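Local atomic coordinates of taurine dioxygenase (Burkholderia ambifaria, PDB entry 5VN6), a protein that probably catalyses the iron- and 2-oxoglutarate-dependent oxygenation of taurine, as a member of the TfdA dioxygenase family. Residues H106-W111 and T264-V269. Numbering follows the deposited sequence.
Sequences HSDASW and TQHYAV. With MG (magnesium ion), chain C.
His106 and His266 adopt nearly the same first torsion: each CG lies between its own backbone N and carbonyl carbon (chi1 65° and 59°), and both rings swing to the same magnesium ion. NE2 of His106 binds the metal at 2.4 Å and NE2 of His266 at 2.1 Å. The rings meet obliquely, with centroids 4.1 Å apart. Imidazole suits both places because it presents a ring nitrogen lone pair to the metal from a rigid ring; ND1 of His106, the ring's other nitrogen, is hydrogen-bonded to Ala104 O, which fixes the ring's rotation. Asp108 supplies a carboxylate oxygen as third ligand: its OD1 lies 2.3 Å from the magnesium and 3.0 Å from CE1 of His266, near that ring's plane, with the carboxylate turned 83° from the ring. This HxD...H facial triad, set on a double-stranded beta-helix (jelly-roll) core, is the hallmark of the Fe(II)/2-oxoglutarate dioxygenases, and magnesium probably occupies the iron position here. His106 and His266 also form a single antiparallel hydrogen-bonded pair, in which His266 N reaches His106 O at 2.8 Å and His106 N reaches His266 O at 3.2 Å. These two bonds hold the loop beside strand 264-268. Ser107, a small residue where the backbone runs close to Gln265, turns OG anti to its backbone N to bond Asn261 O, while Asn261 OD1 accepts from Asp108 N, a second-shell grip on a ligand residue. Gln265 lays CB against His106 O at 3.3 Å, and its extended chain carries NE2 to Val203 O.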
loop_
_atom_site.group_PDB
_atom_site.type_symbol
_atom_site.label_atom_id
_atom_site.label_comp_id
_atom_site.label_asym_id
_atom_site.label_seq_id
_atom_site.Cartn_x
_atom_site.Cartn_y
_atom_site.Cartn_z
ATOM N N HIS A 106 9.790 -5.040 -4.663
ATOM C CA HIS A 106 10.778 -5.843 -5.357
ATOM C C HIS A 106 10.459 -7.320 -5.230
ATOM O O HIS A 106 9.837 -7.778 -4.266
ATOM C CB HIS A 106 12.212 -5.573 -4.832
ATOM C CG HIS A 106 12.436 -5.988 -3.410
ATOM N ND1 HIS A 106 11.918 -5.292 -2.334
ATOM C CD2 HIS A 106 13.142 -7.019 -2.886
ATOM C CE1 HIS A 106 12.285 -5.886 -1.211
ATOM N NE2 HIS A 106 13.034 -6.932 -1.518
ATOM N N SER A 107 10.915 -8.066 -6.219
ATOM C CA SER A 107 11.009 -9.512 -6.130
ATOM C C SER A 107 12.456 -9.848 -5.811
ATOM O O SER A 107 13.365 -9.399 -6.522
ATOM C CB SER A 107 10.569 -10.172 -7.438
ATOM O OG SER A 107 10.603 -11.577 -7.313
ATOM N N ASP A 108 12.668 -10.610 -4.734
ATOM C CA ASP A 108 14.019 -10.848 -4.219
ATOM C C ASP A 108 14.992 -11.300 -5.303
ATOM O O ASP A 108 14.729 -12.264 -6.035
ATOM C CB ASP A 108 13.977 -11.887 -3.095
ATOM C CG ASP A 108 13.902 -11.248 -1.720
ATOM O OD1 ASP A 108 14.070 -10.010 -1.624
ATOM O OD2 ASP A 108 13.649 -11.980 -0.738
ATOM N N ALA A 109 16.108 -10.563 -5.411
ATOM C CA ALA A 109 17.262 -10.934 -6.229
ATOM C C ALA A 109 16.875 -11.278 -7.665
ATOM O O ALA A 109 17.427 -12.197 -8.271
ATOM C CB ALA A 109 18.038 -12.092 -5.594
ATOM N N SER A 110 15.911 -10.543 -8.219
ATOM C CA SER A 110 15.627 -10.703 -9.638
ATOM C C SER A 110 16.781 -10.216 -10.509
ATOM O O SER A 110 16.762 -10.446 -11.726
ATOM C CB SER A 110 14.315 -9.973 -9.987
ATOM O OG SER A 110 14.486 -8.567 -9.919
ATOM N N TRP A 111 17.769 -9.516 -9.922
ATOM C CA TRP A 111 18.988 -9.147 -10.634
ATOM C C TRP A 111 19.922 -10.338 -10.830
ATOM O O TRP A 111 20.996 -10.159 -11.408
ATOM C CB TRP A 111 19.745 -8.038 -9.885
ATOM C CG TRP A 111 19.883 -8.305 -8.407
ATOM C CD1 TRP A 111 19.076 -7.825 -7.407
ATOM C CD2 TRP A 111 20.876 -9.117 -7.762
ATOM N NE1 TRP A 111 19.506 -8.287 -6.186
ATOM C CE2 TRP A 111 20.604 -9.085 -6.373
ATOM C CE3 TRP A 111 21.975 -9.864 -8.221
ATOM C CZ2 TRP A 111 21.384 -9.775 -5.440
ATOM C CZ3 TRP A 111 22.747 -10.556 -7.287
ATOM C CH2 TRP A 111 22.441 -10.512 -5.912
ATOM N N THR A 264 5.340 -13.097 -6.450
ATOM C CA THR A 264 5.074 -11.936 -5.614
ATOM C C THR A 264 6.195 -10.908 -5.689
ATOM O O THR A 264 7.311 -11.191 -6.134
ATOM C CB THR A 264 4.901 -12.337 -4.136
ATOM O OG1 THR A 264 6.144 -12.871 -3.643
ATOM C CG2 THR A 264 3.809 -13.381 -3.988
ATOM N N GLN A 265 5.879 -9.709 -5.212
ATOM C CA GLN A 265 6.879 -8.764 -4.743
ATOM C C GLN A 265 6.595 -8.485 -3.271
ATOM O O GLN A 265 5.503 -8.770 -2.773
ATOM C CB GLN A 265 6.862 -7.471 -5.579
ATOM C CG GLN A 265 7.001 -7.762 -7.057
ATOM C CD GLN A 265 7.066 -6.544 -7.915
ATOM O OE1 GLN A 265 7.168 -5.408 -7.429
ATOM N NE2 GLN A 265 6.999 -6.763 -9.219
ATOM N N HIS A 266 7.592 -7.965 -2.554
ATOM C CA HIS A 266 7.376 -7.571 -1.173
ATOM C C HIS A 266 8.015 -6.209 -0.917
ATOM O O HIS A 266 8.782 -5.688 -1.734
ATOM C CB HIS A 266 7.888 -8.619 -0.185
ATOM C CG HIS A 266 9.344 -8.913 -0.318
ATOM N ND1 HIS A 266 9.827 -9.900 -1.149
ATOM C CD2 HIS A 266 10.422 -8.369 0.295
ATOM C CE1 HIS A 266 11.145 -9.937 -1.058
ATOM N NE2 HIS A 266 11.530 -9.027 -0.179
ATOM N N TYR A 267 7.652 -5.630 0.228
ATOM C CA TYR A 267 8.062 -4.287 0.622
ATOM C C TYR A 267 8.189 -4.311 2.135
ATOM O O TYR A 267 7.199 -4.569 2.829
ATOM C CB TYR A 267 7.016 -3.256 0.151
ATOM C CG TYR A 267 7.369 -1.775 0.224
ATOM C CD1 TYR A 267 7.444 -1.015 -0.929
ATOM C CD2 TYR A 267 7.548 -1.123 1.441
ATOM C CE1 TYR A 267 7.720 0.363 -0.886
ATOM C CE2 TYR A 267 7.827 0.269 1.493
ATOM C CZ TYR A 267 7.901 0.992 0.318
ATOM O OH TYR A 267 8.178 2.345 0.314
ATOM N N ALA A 268 9.400 -4.084 2.648
ATOM C CA ALA A 268 9.636 -3.997 4.083
ATOM C C ALA A 268 9.450 -2.537 4.496
ATOM O O ALA A 268 10.250 -1.672 4.129
ATOM C CB ALA A 268 11.028 -4.520 4.447
ATOM N N VAL A 269 8.372 -2.246 5.223
ATOM C CA VAL A 269 8.040 -0.858 5.532
ATOM C C VAL A 269 9.043 -0.270 6.516
ATOM O O VAL A 269 9.309 -0.834 7.586
ATOM C CB VAL A 269 6.605 -0.746 6.064
ATOM C CG1 VAL A 269 6.246 0.706 6.228
ATOM C CG2 VAL A 269 5.627 -1.420 5.094
HETATM MG MG MG C . 13.567 -8.609 0.074
#